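Local coordinates for five-membered-cyclitol-phosphate synthase (Streptomyces citricolor, PDB 6K96), which belongs to the myo-inositol-1-phosphate synthase family and binds nicotinamide-adenine-dinucleotide together with a sodium ion, at residues N14-L19 against S293-A297. Sequence-based numbering, arbitrary orientation.
With NA (sodium ion), chain H; NAD (nicotinamide-adenine-dinucleotide), chain G.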
loop_
_atom_site.group_PDB
_atom_site.type_symbol
_atom_site.label_atom_id
_atom_site.label_comp_id
_atom_site.label_asym_id
_atom_site.label_seq_id
_atom_site.Cartn_x
_atom_site.Cartn_y
_atom_site.Cartn_z
ATOM N N ASN B 14 -4.391 29.062 1.576
ATOM C CA ASN B 14 -4.473 27.939 0.608
ATOM C C ASN B 14 -5.915 27.844 0.092
ATOM O O ASN B 14 -6.075 27.801 -1.129
ATOM C CB ASN B 14 -3.868 26.693 1.226
ATOM C CG ASN B 14 -2.369 26.781 1.226
ATOM O OD1 ASN B 14 -1.809 27.500 0.402
ATOM N ND2 ASN B 14 -1.719 26.046 2.104
ATOM N N ASN B 15 -6.924 27.949 0.964
ATOM C CA ASN B 15 -8.347 27.755 0.564
ATOM C C ASN B 15 -8.736 28.754 -0.555
ATOM O O ASN B 15 -9.558 28.392 -1.476
ATOM C CB ASN B 15 -9.273 27.786 1.768
ATOM C CG ASN B 15 -9.134 26.624 2.739
ATOM O OD1 ASN B 15 -8.260 25.756 2.594
ATOM N ND2 ASN B 15 -10.002 26.596 3.756
ATOM N N ILE B 16 -8.238 29.976 -0.516
ATOM C CA ILE B 16 -8.659 31.063 -1.451
ATOM C C ILE B 16 -7.770 30.987 -2.685
ATOM O O ILE B 16 -8.230 31.334 -3.767
ATOM C CB ILE B 16 -8.558 32.459 -0.821
ATOM C CG1 ILE B 16 -9.261 32.547 0.532
ATOM C CG2 ILE B 16 -9.071 33.505 -1.801
ATOM C CD1 ILE B 16 -10.715 32.191 0.458
ATOM N N SER B 17 -6.537 30.531 -2.548
ATOM C CA SER B 17 -5.678 30.202 -3.724
ATOM C C SER B 17 -6.419 29.204 -4.581
ATOM O O SER B 17 -6.575 29.466 -5.765
ATOM C CB SER B 17 -4.349 29.658 -3.331
ATOM O OG SER B 17 -3.629 29.262 -4.474
ATOM N N ALA B 18 -6.937 28.164 -3.931
ATOM C CA ALA B 18 -7.700 27.062 -4.540
ATOM C C ALA B 18 -8.996 27.583 -5.144
ATOM O O ALA B 18 -9.280 27.223 -6.285
ATOM C CB ALA B 18 -7.932 25.981 -3.528
ATOM N N LEU B 19 -9.731 28.434 -4.461
ATOM C CA LEU B 19 -11.057 28.899 -4.930
ATOM C C LEU B 19 -10.913 29.822 -6.142
ATOM O O LEU B 19 -11.754 29.740 -7.065
ATOM C CB LEU B 19 -11.770 29.643 -3.798
ATOM C CG LEU B 19 -13.214 29.982 -4.116
ATOM C CD1 LEU B 19 -14.076 28.751 -4.032
ATOM C CD2 LEU B 19 -13.721 31.040 -3.175
ATOM N N SER B 293 -6.437 21.661 0.097
ATOM C CA SER B 293 -7.235 22.903 -0.070
ATOM C C SER B 293 -8.228 22.828 -1.248
ATOM O O SER B 293 -9.122 23.744 -1.327
ATOM C CB SER B 293 -6.334 24.072 -0.196
ATOM O OG SER B 293 -5.755 24.360 1.060
ATOM N N SER B 294 -8.129 21.828 -2.121
ATOM C CA SER B 294 -9.214 21.488 -3.080
ATOM C C SER B 294 -10.333 20.855 -2.264
ATOM O O SER B 294 -11.504 21.080 -2.614
ATOM C CB SER B 294 -8.754 20.570 -4.233
ATOM O OG SER B 294 -7.978 21.284 -5.211
ATOM N N ASN B 295 -10.000 20.126 -1.196
ATOM C CA ASN B 295 -11.026 19.482 -0.348
ATOM C C ASN B 295 -11.809 20.585 0.339
ATOM O O ASN B 295 -12.910 20.300 0.737
ATOM C CB ASN B 295 -10.447 18.528 0.691
ATOM C CG ASN B 295 -10.553 17.055 0.361
ATOM O OD1 ASN B 295 -11.163 16.670 -0.623
ATOM N ND2 ASN B 295 -9.962 16.217 1.203
ATOM N N ALA B 296 -11.242 21.777 0.520
ATOM C CA ALA B 296 -11.953 22.943 1.092
ATOM C C ALA B 296 -12.792 23.544 -0.020
ATOM O O ALA B 296 -13.964 23.645 0.148
ATOM C CB ALA B 296 -10.978 23.968 1.619
ATOM N N ALA B 297 -12.169 23.912 -1.133
ATOM C CA ALA B 297 -12.820 24.741 -2.195
ATOM C C ALA B 297 -13.966 23.951 -2.847
ATOM O O ALA B 297 -15.031 24.511 -3.075
ATOM C CB ALA B 297 -11.836 25.227 -3.215
HETATM NA NA NA H . -6.533 24.302 3.470
HETATM P PA NAD G . -4.231 29.088 5.635
HETATM O O1A NAD G . -3.335 28.945 6.804
HETATM O O2A NAD G . -3.619 28.750 4.303
HETATM O O5B NAD G . -4.996 30.466 5.551
HETATM C C5B NAD G . -4.985 31.239 6.774
HETATM C C4B NAD G . -4.883 32.701 6.428
HETATM O O4B NAD G . -5.406 33.570 7.487
HETATM C C3B NAD G . -3.439 33.161 6.201
HETATM O O3B NAD G . -3.410 33.998 5.052
HETATM C C2B NAD G . -3.166 33.983 7.459
HETATM O O2B NAD G . -2.047 34.758 7.137
HETATM C C1B NAD G . -4.525 34.681 7.576
HETATM N N9A NAD G . -4.822 35.379 8.811
HETATM C C8A NAD G . -4.312 35.032 10.038
HETATM N N7A NAD G . -4.802 35.750 11.022
HETATM C C5A NAD G . -5.718 36.604 10.418
HETATM C C6A NAD G . -6.561 37.600 10.951
HETATM N N6A NAD G . -6.624 37.869 12.250
HETATM N N1A NAD G . -7.391 38.254 10.093
HETATM C C2A NAD G . -7.302 37.949 8.784
HETATM N N3A NAD G . -6.534 37.047 8.179
HETATM C C4A NAD G . -5.753 36.383 9.053
HETATM O O3 NAD G . -5.466 28.120 5.871
HETATM P PN NAD G . -6.351 27.309 4.800
HETATM O O1N NAD G . -6.840 28.281 3.796
HETATM O O2N NAD G . -5.502 26.119 4.472
HETATM O O5D NAD G . -7.592 26.866 5.728
HETATM C C5D NAD G . -8.407 27.946 6.344
HETATM C C4D NAD G . -9.266 27.366 7.429
HETATM O O4D NAD G . -10.223 26.419 6.902
HETATM C C3D NAD G . -8.455 26.618 8.497
HETATM O O3D NAD G . -9.063 26.877 9.744
HETATM C C2D NAD G . -8.743 25.154 8.177
HETATM O O2D NAD G . -8.716 24.249 9.264
HETATM C C1D NAD G . -10.196 25.236 7.714
HETATM N N1N NAD G . -10.562 23.987 6.980
HETATM C C2N NAD G . -9.708 23.520 5.925
HETATM C C3N NAD G . -9.892 22.277 5.342
HETATM C C7N NAD G . -8.971 21.875 4.204
HETATM O O7N NAD G . -8.180 22.689 3.746
HETATM N N7N NAD G . -9.048 20.628 3.746
HETATM C C4N NAD G . -10.917 21.478 5.846
HETATM C C5N NAD G . -11.841 22.007 6.739
HETATM C C6N NAD G . -11.601 23.221 7.356
#
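N15 and S293 meet through a sodium ion that both side chains bind. N15 OD1 lies 2.4 Å from the metal and S293 OG 2.5 Å; the two oxygens are not hydrogen-bonded to each other. Nicotinamide-adenine-dinucleotide supplies two further ligands, the phosphate oxygen O2N and the carboxamide oxygen O7N, each 2.3 Å from sodium, so the ion ties the two segments to two separate parts of the dinucleotide. In N15, CG is anti to the carbonyl carbon (chi1 -68°), which lays one face of the amide against the methyl of A296, whose CB is 3.4 Å from N15 OD1, with NAD O1N over the other face. S293 OG also hydrogen-bonds D264.

The diphosphate is held by backbone amides as well. N14 N donates to NAD O2A (N-H...O angle 164°) and N15 N to O1N, 2.9 Å away, both from the first turn of helix 14-31, which follows strand 5-10 of the parallel sheet as in a Rossmann-type dinucleotide fold. N14 OD1 accepts bonds from the backbone N of N82 and Y83, fixing the side chain beside that turn.

Away from the ion the helices, whose axes come within 8.2 Å at 67°, pack through small side chains. A18 CB rests on S293 O and against A297 CB, 4.0 Å away, while L19 reaches the same methyl with CD1. W277 of the second subunit packs on L19 and A297 and hydrogen-bonds A18 O through NE1, which brings the subunit interface up against this helix pair. With the nicotinamide-side phosphate on sodium and both phosphates at the amino end of helix 14-31, their negative charge is probably offset in part by metal and helix, and the shared metal would be expected to tie the placement of the carboxamide to that of the phosphate.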